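Local coordinates for periplasmic sugar-binding protein (Chloroflexus aurantiacus, PDB 4RXU) that binds beta-D-glucopyranose in a cleft between two lobes and probably serves as the solute-binding component of an ABC-type sugar transporter, at residues Q30-I35 against G86-I91; N155-Y160 against F189-S194; Q277-A282 against S293-K298. All coordinates share one frame; numbering follows the deposited sequence.

Contact 1: residues Q30-I35 against G86-I91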
loop_
_atom_site.group_PDB
_atom_site.type_symbol
_atom_site.label_atom_id
_atom_site.label_comp_id
_atom_site.label_asym_id
_atom_site.label_seq_id
_atom_site.Cartn_x
_atom_site.Cartn_y
_atom_site.Cartn_z
ATOM N N GLN A 30 27.131 15.281 -0.319
ATOM C CA GLN A 30 26.883 13.919 0.081
ATOM C C GLN A 30 26.312 13.984 1.491
ATOM O O GLN A 30 26.924 14.554 2.397
ATOM C CB GLN A 30 28.176 13.115 0.120
ATOM C CG GLN A 30 28.481 12.264 -1.092
ATOM C CD GLN A 30 29.716 11.424 -0.836
ATOM O OE1 GLN A 30 30.589 11.812 -0.056
ATOM N NE2 GLN A 30 29.792 10.263 -1.471
ATOM N N LEU A 31 25.128 13.429 1.668
ATOM C CA LEU A 31 24.563 13.287 3.002
ATOM C C LEU A 31 24.839 11.888 3.540
ATOM O O LEU A 31 24.827 10.915 2.795
ATOM C CB LEU A 31 23.050 13.530 2.982
ATOM C CG LEU A 31 22.587 14.922 2.562
ATOM C CD1 LEU A 31 21.077 15.003 2.730
ATOM C CD2 LEU A 31 23.270 16.034 3.328
ATOM N N ALA A 32 25.052 11.806 4.848
ATOM C CA ALA A 32 25.259 10.526 5.539
ATOM C C ALA A 32 23.928 9.845 5.800
ATOM O O ALA A 32 23.502 9.600 6.942
ATOM C CB ALA A 32 26.048 10.728 6.815
ATOM N N VAL A 33 23.293 9.531 4.690
ATOM C CA VAL A 33 21.951 8.943 4.651
ATOM C C VAL A 33 21.980 7.853 3.577
ATOM O O VAL A 33 22.651 8.010 2.550
ATOM C CB VAL A 33 20.864 9.979 4.310
ATOM C CG1 VAL A 33 19.484 9.324 4.268
ATOM C CG2 VAL A 33 20.869 11.102 5.321
ATOM N N GLY A 34 21.251 6.766 3.824
ATOM C CA GLY A 34 21.076 5.702 2.854
ATOM C C GLY A 34 19.611 5.347 2.793
ATOM O O GLY A 34 18.899 5.430 3.805
ATOM N N ILE A 35 19.153 5.025 1.585
ATOM C CA ILE A 35 17.767 4.657 1.333
ATOM C C ILE A 35 17.714 3.223 0.848
ATOM O O ILE A 35 18.448 2.869 -0.076
ATOM C CB ILE A 35 17.123 5.574 0.284
ATOM C CG1 ILE A 35 17.028 7.008 0.822
ATOM C CG2 ILE A 35 15.725 5.090 -0.104
ATOM C CD1 ILE A 35 16.736 8.044 -0.263
ATOM N N GLY A 86 29.277 4.760 6.241
ATOM C CA GLY A 86 29.265 5.829 7.236
ATOM C C GLY A 86 27.961 6.573 7.369
ATOM O O GLY A 86 27.911 7.683 7.888
ATOM N N ILE A 87 26.886 5.960 6.915
ATOM C CA ILE A 87 25.590 6.593 7.119
ATOM C C ILE A 87 25.267 6.802 8.593
ATOM O O ILE A 87 25.630 6.007 9.456
ATOM C CB ILE A 87 24.408 5.914 6.397
ATOM C CG1 ILE A 87 24.022 4.556 7.011
ATOM C CG2 ILE A 87 24.652 5.870 4.888
ATOM C CD1 ILE A 87 22.622 4.136 6.592
ATOM N N LYS A 88 24.570 7.898 8.860
ATOM C CA LYS A 88 24.044 8.215 10.178
ATOM C C LYS A 88 22.541 8.049 10.271
ATOM O O LYS A 88 22.000 7.963 11.375
ATOM C CB LYS A 88 24.404 9.654 10.553
ATOM C CG LYS A 88 25.903 9.927 10.664
ATOM C CD LYS A 88 26.573 8.962 11.622
ATOM C CE LYS A 88 28.086 9.110 11.611
ATOM N NZ LYS A 88 28.730 7.765 11.606
ATOM N N VAL A 89 21.870 8.013 9.118
ATOM C CA VAL A 89 20.408 7.841 9.073
ATOM C C VAL A 89 20.093 6.860 7.960
ATOM O O VAL A 89 20.565 7.012 6.838
ATOM C CB VAL A 89 19.663 9.155 8.762
ATOM C CG1 VAL A 89 18.155 8.930 8.753
ATOM C CG2 VAL A 89 20.006 10.262 9.760
ATOM N N LEU A 90 19.265 5.877 8.289
ATOM C CA LEU A 90 18.775 4.876 7.347
ATOM C C LEU A 90 17.294 5.143 7.100
ATOM O O LEU A 90 16.514 5.172 8.056
ATOM C CB LEU A 90 18.944 3.475 7.939
ATOM C CG LEU A 90 18.354 2.317 7.127
ATOM C CD1 LEU A 90 19.045 2.109 5.783
ATOM C CD2 LEU A 90 18.378 1.069 7.990
ATOM N N ILE A 91 16.916 5.336 5.834
ATOM C CA ILE A 91 15.499 5.350 5.436
ATOM C C ILE A 91 15.256 4.002 4.764
ATOM O O ILE A 91 15.893 3.676 3.753
ATOM C CB ILE A 91 15.222 6.494 4.451
ATOM C CG1 ILE A 91 15.451 7.860 5.122
ATOM C CG2 ILE A 91 13.815 6.383 3.882
ATOM C CD1 ILE A 91 15.672 8.972 4.114
#
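Ala32 O accepts two successive backbone N-H groups of 86-91. It is shared by Lys88 N, 2.8 Å from Ala32 O, and Val89 N, 3.1 Å from Ala32 O. Ala32 is the centre of an inverse gamma turn, whose weak bond joins Val33 N to Leu31 O; at this corner the chain changes direction before it pairs with 89-91. Beyond it, the parallel pairing of 33-35 with strand 89-91 is regular, the two segments running 17° apart. Gly34 turns both polar backbone atoms to this neighbour: Gly34 N donates to Val89 O at 3.1 Å, and Gly34 O receives Ile91 N at 2.8 Å in an almost straight bond, 170° at the hydrogen. Val89 O is further approached by a CA-H contact from Val33 CA, 3.2 Å away. The alternate polar groups look outward: Ile35 bonds to Glu64 and Leu66 of strand 61-67, and Leu90 to Lys113 of strand 113-117. On the face of Gly34 and Leu90, Ile87 leans in from just before the strand, its CG2 3.6 Å from Val33 C; a side chain at Gly34 would be tight against Ile87 CD1. On the other face Val33 and Val89 lie side by side, and Ile91 CD1 reaches across to Val33 CG1 at 3.8 Å. Gly86, with positive phi, ends helix 72-84 in a Schellman motif and leads the chain toward strand 89-92. The crossover from strand 61-67 through that helix passes strand 29-37, giving the 2-1-3 strand order of a Rossmann-like sheet. Helix 72-84 covers Ile87 and Leu90 with Val79 and Leu82, while helix 300-315 covers Val33 and Val89 with Ala311, Leu314 and Leu315.

Contact 2: residues N155-Y160 against F189-S194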
loop_
_atom_site.group_PDB
_atom_site.type_symbol
_atom_site.label_atom_id
_atom_site.label_comp_id
_atom_site.label_asym_id
_atom_site.label_seq_id
_atom_site.Cartn_x
_atom_site.Cartn_y
_atom_site.Cartn_z
ATOM N N ASN A 155 -25.592 -8.323 -2.638
ATOM C CA ASN A 155 -24.581 -7.907 -3.614
ATOM C C ASN A 155 -23.303 -8.728 -3.468
ATOM O O ASN A 155 -22.727 -8.767 -2.381
ATOM C CB ASN A 155 -24.232 -6.450 -3.378
ATOM C CG ASN A 155 -25.389 -5.531 -3.641
ATOM O OD1 ASN A 155 -25.739 -5.292 -4.782
ATOM N ND2 ASN A 155 -26.009 -5.037 -2.580
ATOM N N PRO A 156 -22.844 -9.385 -4.546
ATOM C CA PRO A 156 -21.601 -10.133 -4.430
ATOM C C PRO A 156 -20.393 -9.254 -4.111
ATOM O O PRO A 156 -20.195 -8.223 -4.759
ATOM C CB PRO A 156 -21.433 -10.765 -5.816
ATOM C CG PRO A 156 -22.834 -10.892 -6.326
ATOM C CD PRO A 156 -23.501 -9.620 -5.848
ATOM N N LEU A 157 -19.569 -9.748 -3.196
ATOM C CA LEU A 157 -18.380 -9.065 -2.730
ATOM C C LEU A 157 -17.202 -10.018 -2.845
ATOM O O LEU A 157 -17.231 -11.139 -2.304
ATOM C CB LEU A 157 -18.563 -8.594 -1.279
ATOM C CG LEU A 157 -17.353 -7.878 -0.646
ATOM C CD1 LEU A 157 -17.031 -6.591 -1.373
ATOM C CD2 LEU A 157 -17.644 -7.600 0.816
ATOM N N TYR A 158 -16.192 -9.583 -3.580
ATOM C CA TYR A 158 -14.966 -10.328 -3.757
ATOM C C TYR A 158 -13.845 -9.561 -3.052
ATOM O O TYR A 158 -13.612 -8.377 -3.343
ATOM C CB TYR A 158 -14.674 -10.489 -5.245
ATOM C CG TYR A 158 -15.667 -11.417 -5.938
ATOM C CD1 TYR A 158 -16.939 -10.980 -6.313
ATOM C CD2 TYR A 158 -15.333 -12.735 -6.200
ATOM C CE1 TYR A 158 -17.847 -11.833 -6.946
ATOM C CE2 TYR A 158 -16.233 -13.600 -6.817
ATOM C CZ TYR A 158 -17.494 -13.151 -7.187
ATOM O OH TYR A 158 -18.384 -14.031 -7.804
ATOM N N LEU A 159 -13.178 -10.227 -2.116
ATOM C CA LEU A 159 -12.127 -9.594 -1.295
ATOM C C LEU A 159 -10.759 -9.988 -1.795
ATOM O O LEU A 159 -10.544 -11.157 -2.150
ATOM C CB LEU A 159 -12.252 -10.051 0.168
ATOM C CG LEU A 159 -13.589 -9.767 0.873
ATOM C CD1 LEU A 159 -13.643 -10.463 2.222
ATOM C CD2 LEU A 159 -13.885 -8.273 1.006
ATOM N N TYR A 160 -9.827 -9.031 -1.803
ATOM C CA TYR A 160 -8.430 -9.304 -2.165
ATOM C C TYR A 160 -7.527 -8.515 -1.241
ATOM O O TYR A 160 -7.928 -7.518 -0.637
ATOM C CB TYR A 160 -8.142 -8.969 -3.642
ATOM C CG TYR A 160 -9.004 -9.824 -4.555
ATOM C CD1 TYR A 160 -8.642 -11.146 -4.838
ATOM C CD2 TYR A 160 -10.215 -9.347 -5.065
ATOM C CE1 TYR A 160 -9.428 -11.957 -5.659
ATOM C CE2 TYR A 160 -11.024 -10.162 -5.857
ATOM C CZ TYR A 160 -10.623 -11.464 -6.154
ATOM O OH TYR A 160 -11.419 -12.261 -6.955
ATOM N N PHE A 189 -23.881 -7.075 1.455
ATOM C CA PHE A 189 -22.897 -7.835 0.705
ATOM C C PHE A 189 -22.858 -9.303 1.127
ATOM O O PHE A 189 -23.076 -9.636 2.295
ATOM C CB PHE A 189 -21.501 -7.273 0.916
ATOM C CG PHE A 189 -21.273 -5.932 0.308
ATOM C CD1 PHE A 189 -21.322 -5.769 -1.068
ATOM C CD2 PHE A 189 -20.964 -4.836 1.121
ATOM C CE1 PHE A 189 -21.066 -4.527 -1.623
ATOM C CE2 PHE A 189 -20.713 -3.594 0.567
ATOM C CZ PHE A 189 -20.772 -3.437 -0.806
ATOM N N VAL A 190 -22.519 -10.148 0.164
ATOM C CA VAL A 190 -22.297 -11.555 0.400
ATOM C C VAL A 190 -20.935 -11.901 -0.156
ATOM O O VAL A 190 -20.678 -11.706 -1.340
ATOM C CB VAL A 190 -23.368 -12.430 -0.273
ATOM C CG1 VAL A 190 -23.045 -13.908 -0.173
ATOM C CG2 VAL A 190 -24.728 -12.161 0.338
ATOM N N ILE A 191 -20.055 -12.371 0.726
ATOM C CA ILE A 191 -18.681 -12.686 0.356
ATOM C C ILE A 191 -18.631 -13.921 -0.535
ATOM O O ILE A 191 -19.130 -14.975 -0.149
ATOM C CB ILE A 191 -17.821 -12.964 1.589
ATOM C CG1 ILE A 191 -17.766 -11.749 2.531
ATOM C CG2 ILE A 191 -16.393 -13.354 1.184
ATOM C CD1 ILE A 191 -17.257 -12.107 3.914
ATOM N N LYS A 192 -17.978 -13.817 -1.689
ATOM C CA LYS A 192 -17.963 -14.928 -2.645
ATOM C C LYS A 192 -16.651 -15.676 -2.791
ATOM O O LYS A 192 -16.637 -16.714 -3.458
ATOM C CB LYS A 192 -18.354 -14.448 -4.041
ATOM C CG LYS A 192 -19.690 -13.740 -4.053
ATOM C CD LYS A 192 -20.802 -14.701 -3.695
ATOM C CE LYS A 192 -22.141 -13.986 -3.699
ATOM N NZ LYS A 192 -23.212 -15.004 -3.606
ATOM N N ASN A 193 -15.568 -15.186 -2.182
ATOM C CA ASN A 193 -14.261 -15.819 -2.373
ATOM C C ASN A 193 -13.403 -16.043 -1.129
ATOM O O ASN A 193 -12.186 -16.091 -1.209
ATOM C CB ASN A 193 -13.452 -15.052 -3.399
ATOM C CG ASN A 193 -13.008 -13.708 -2.893
ATOM O OD1 ASN A 193 -13.670 -13.106 -2.053
ATOM N ND2 ASN A 193 -11.888 -13.222 -3.423
ATOM N N SER A 194 -14.029 -16.182 0.029
ATOM C CA SER A 194 -13.250 -16.463 1.228
ATOM C C SER A 194 -14.108 -17.075 2.308
ATOM O O SER A 194 -14.837 -16.385 3.022
ATOM C CB SER A 194 -12.557 -15.198 1.792
ATOM O OG SER A 194 -11.949 -15.472 3.042
#
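Lys192 lays its aliphatic chain over one face of the Tyr158 ring. Its CB stands 3.8 Å from the centroid of the Tyr158 ring, 23° off the normal, a CH-pi contact displaced toward the phenol end, where Tyr158 CZ is the nearest ring atom. From there the lysine chain passes the flank of Pro156, with both Lys192 CG and Lys192 CE 3.9 Å from Pro156 CB. The ammonium group continues to a salt bridge with Asp242, whose backbone O also holds Tyr158 OH. On the other side of the sheet, Leu157 fills the angle beside Phe189: Leu157 CD2 packs 3.9 Å from Phe189 CB, while its CD1 lies over one face of that ring. Asn155 O sits at the edge of the Phe189 ring, in its plane, and Asn155 CB touches Phe189 CD1 at 3.8 Å. Farther along, Leu159 CD1 meets Ile191 CG2 at 4.1 Å. The segments are the two parallel strands of a beta-alpha-beta unit, and helix 167-185, which connects them, closes over this leucine, isoleucine and phenylalanine side. Backbone bonds Val190 N to Asn155 O, Leu157 N to Val190 O and Lys192 N to Leu157 O form the ladder, but the strands splay by 45°. Where they part, the Asn193 side chain spans the widening gap: its OD1 accepts Leu159 N at 2.9 Å, and its ND2 donates to Leu159 O at 2.8 Å. The same ND2 lies over one face of the Tyr160 ring, offset toward the rim, with amide and ring planes 61° apart. Asn234 OD1 binds both Asn193 ND2 and Tyr160 OH, tying the amide and the ring beneath it to helix 224-237.

Contact 3: residues Q277-A282 against S293-K298. With BGC (beta-D-glucopyranose), chain C.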
loop_
_atom_site.group_PDB
_atom_site.type_symbol
_atom_site.label_atom_id
_atom_site.label_comp_id
_atom_site.label_asym_id
_atom_site.label_seq_id
_atom_site.Cartn_x
_atom_site.Cartn_y
_atom_site.Cartn_z
ATOM N N GLN A 277 -5.150 1.501 -5.275
ATOM C CA GLN A 277 -4.374 2.584 -4.696
ATOM C C GLN A 277 -3.038 2.712 -5.408
ATOM O O GLN A 277 -2.573 1.753 -6.008
ATOM C CB GLN A 277 -4.104 2.381 -3.199
ATOM C CG GLN A 277 -3.114 1.278 -2.885
ATOM C CD GLN A 277 -2.858 1.167 -1.400
ATOM O OE1 GLN A 277 -2.342 2.095 -0.773
ATOM N NE2 GLN A 277 -3.230 0.036 -0.827
ATOM N N ASP A 278 -2.491 3.926 -5.301
ATOM C CA ASP A 278 -1.142 4.349 -5.743
ATOM C C ASP A 278 -1.207 5.291 -6.955
ATOM O O ASP A 278 -0.209 5.921 -7.298
ATOM C CB ASP A 278 -0.221 3.179 -6.108
ATOM C CG ASP A 278 0.146 2.282 -4.917
ATOM O OD1 ASP A 278 -0.065 2.649 -3.739
ATOM O OD2 ASP A 278 0.708 1.200 -5.198
ATOM N N ALA A 279 -2.369 5.374 -7.615
ATOM C CA ALA A 279 -2.509 6.229 -8.802
ATOM C C ALA A 279 -1.421 5.931 -9.839
ATOM O O ALA A 279 -0.855 6.832 -10.456
ATOM C CB ALA A 279 -2.544 7.710 -8.435
ATOM N N GLU A 280 -1.168 4.648 -10.060
ATOM C CA GLU A 280 -0.294 4.241 -11.153
ATOM C C GLU A 280 -0.906 4.737 -12.471
ATOM O O GLU A 280 -2.115 4.720 -12.649
ATOM C CB GLU A 280 -0.104 2.720 -11.159
ATOM C CG GLU A 280 0.665 2.198 -9.921
ATOM C CD GLU A 280 2.152 2.565 -9.870
ATOM O OE1 GLU A 280 2.736 2.923 -10.922
ATOM O OE2 GLU A 280 2.748 2.483 -8.770
ATOM N N LYS A 281 -0.054 5.150 -13.403
ATOM C CA LYS A 281 -0.521 5.749 -14.652
ATOM C C LYS A 281 -1.507 4.848 -15.382
ATOM O O LYS A 281 -2.537 5.315 -15.863
ATOM C CB LYS A 281 0.656 6.157 -15.537
ATOM C CG LYS A 281 1.439 7.314 -14.930
ATOM C CD LYS A 281 2.614 7.742 -15.787
ATOM C CE LYS A 281 3.435 8.840 -15.160
ATOM N NZ LYS A 281 4.567 9.214 -16.053
ATOM N N ALA A 282 -1.187 3.556 -15.456
ATOM C CA ALA A 282 -2.038 2.628 -16.196
ATOM C C ALA A 282 -3.392 2.527 -15.536
ATOM O O ALA A 282 -4.393 2.301 -16.216
ATOM C CB ALA A 282 -1.388 1.248 -16.321
ATOM N N SER A 293 -12.707 1.639 -11.001
ATOM C CA SER A 293 -13.655 2.613 -10.447
ATOM C C SER A 293 -12.987 3.762 -9.711
ATOM O O SER A 293 -13.405 4.912 -9.784
ATOM C CB SER A 293 -14.653 1.918 -9.495
ATOM O OG SER A 293 -15.215 0.787 -10.102
ATOM N N MET A 294 -11.947 3.435 -8.966
ATOM C CA MET A 294 -11.268 4.415 -8.143
ATOM C C MET A 294 -9.884 3.967 -7.804
ATOM O O MET A 294 -9.561 2.794 -7.888
ATOM C CB MET A 294 -12.015 4.674 -6.831
ATOM C CG MET A 294 -12.054 3.480 -5.875
ATOM S SD MET A 294 -10.630 3.314 -4.686
ATOM C CE MET A 294 -11.353 4.174 -3.273
ATOM N N THR A 295 -9.077 4.940 -7.397
ATOM C CA THR A 295 -7.804 4.655 -6.768
ATOM C C THR A 295 -7.632 5.602 -5.576
ATOM O O THR A 295 -8.068 6.749 -5.594
ATOM C CB THR A 295 -6.597 4.774 -7.745
ATOM O OG1 THR A 295 -5.409 4.227 -7.149
ATOM C CG2 THR A 295 -6.347 6.228 -8.149
ATOM N N VAL A 296 -6.968 5.113 -4.543
ATOM C CA VAL A 296 -6.563 5.944 -3.425
ATOM C C VAL A 296 -5.203 6.568 -3.759
ATOM O O VAL A 296 -4.206 5.870 -3.950
ATOM C CB VAL A 296 -6.552 5.217 -2.069
ATOM C CG1 VAL A 296 -6.080 6.177 -0.994
ATOM C CG2 VAL A 296 -7.950 4.696 -1.734
ATOM N N PHE A 297 -5.192 7.897 -3.864
ATOM C CA PHE A 297 -3.991 8.650 -4.213
ATOM C C PHE A 297 -3.202 8.907 -2.946
ATOM O O PHE A 297 -3.723 9.474 -2.000
ATOM C CB PHE A 297 -4.385 9.986 -4.853
ATOM C CG PHE A 297 -3.249 10.969 -5.026
ATOM C CD1 PHE A 297 -2.057 10.580 -5.633
ATOM C CD2 PHE A 297 -3.368 12.281 -4.584
ATOM C CE1 PHE A 297 -1.025 11.483 -5.794
ATOM C CE2 PHE A 297 -2.327 13.188 -4.753
ATOM C CZ PHE A 297 -1.156 12.778 -5.346
ATOM N N LYS A 298 -1.944 8.481 -2.955
ATOM C CA LYS A 298 -0.996 8.673 -1.864
ATOM C C LYS A 298 0.162 9.502 -2.418
ATOM O O LYS A 298 0.907 9.022 -3.271
ATOM C CB LYS A 298 -0.523 7.315 -1.324
ATOM C CG LYS A 298 -1.658 6.312 -1.104
ATOM C CD LYS A 298 -1.346 5.156 -0.187
ATOM C CE LYS A 298 -0.133 4.382 -0.646
ATOM N NZ LYS A 298 -0.035 3.121 0.144
HETATM C C2 BGC C . 2.427 0.185 -0.362
HETATM C C3 BGC C . 1.472 0.285 -1.534
HETATM C C4 BGC C . 1.920 -0.671 -2.630
HETATM C C5 BGC C . 2.119 -2.085 -2.081
HETATM C C6 BGC C . 2.721 -3.042 -3.085
HETATM C C1 BGC C . 2.340 -1.269 0.071
HETATM O O1 BGC C . 2.977 -1.507 1.292
HETATM O O2 BGC C . 2.006 1.081 0.672
HETATM O O3 BGC C . 1.478 1.634 -1.995
HETATM O O4 BGC C . 0.870 -0.761 -3.613
HETATM O O5 BGC C . 2.959 -2.060 -0.944
HETATM O O6 BGC C . 3.890 -2.500 -3.705
HETATM O O HOH W 1 -0.346 7.580 -5.143
#
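Lys298 NZ is held by three hydrogen bonds: to Gln277 OE1 at 2.7 Å, to BGC O2 of the bound glucose at 2.9 Å and to BGC O3 at 3.0 Å. A bend at chi3 (-56°) sets CE beside Gln277 OE1, and a bond from Gln277 NE2 to Pro251 O fixes which end of the amide faces the lysine. Asp278 meets the sugar with both carboxylate oxygens, OD1 taking glucose O3 and OD2 taking glucose O4, each at 2.5 Å. Glucose O3 thus donates to the acid and accepts from the lysine, and the long 3.9 Å salt bridge from Asp278 OD1 to Lys298 NZ would probably polarise it further. An alanine in place of Lys298 would probably leave Gln277 OE1, glucose O2 and glucose O3 without this donor, and Asp278 without the ammonium charge of its long salt bridge. The segments meet at the sugar cleft of a two-lobed periplasmic binding protein, where Glu42, Arg44, Asp118, Arg119, Asp166 and Asn252 also bind the glucose. In the backbone, Asp278 N donates to Val296 O at 2.9 Å, nearly straight (175°), and Ala279 N reaches Thr295 OG1 at 3.3 Å. A water accepts from Lys298 N and gives a weak bond to Asp278 O. Thr295 OG1 is hydrogen-bonded to Asp253 OD1 as well, while Ala279 CB rests against the Phe297 ring.

How the contacts relate
The contacts follow one another along the chain, each closing before the next opens. Contacts 1 and 2 lie on opposite sides of the chain's centre, their centres 45 Å apart, in two separate sheets: contact 1 in the mixed sheet, contact 2 at an outer edge of the four-stranded parallel sheet. Contact 3 lies between the two lobes that these sheets build, its centre 30 Å from that of contact 1 and 22 Å from that of contact 2. Its segment 277-282 follows strand 269-274 of the parallel sheet, whereas strand 295-298 joins the mixed sheet through strand 332-343. Contacts 1 and 2 thus belong to the sheet frameworks of the two lobes, and contact 3 to the glucose cleft between them.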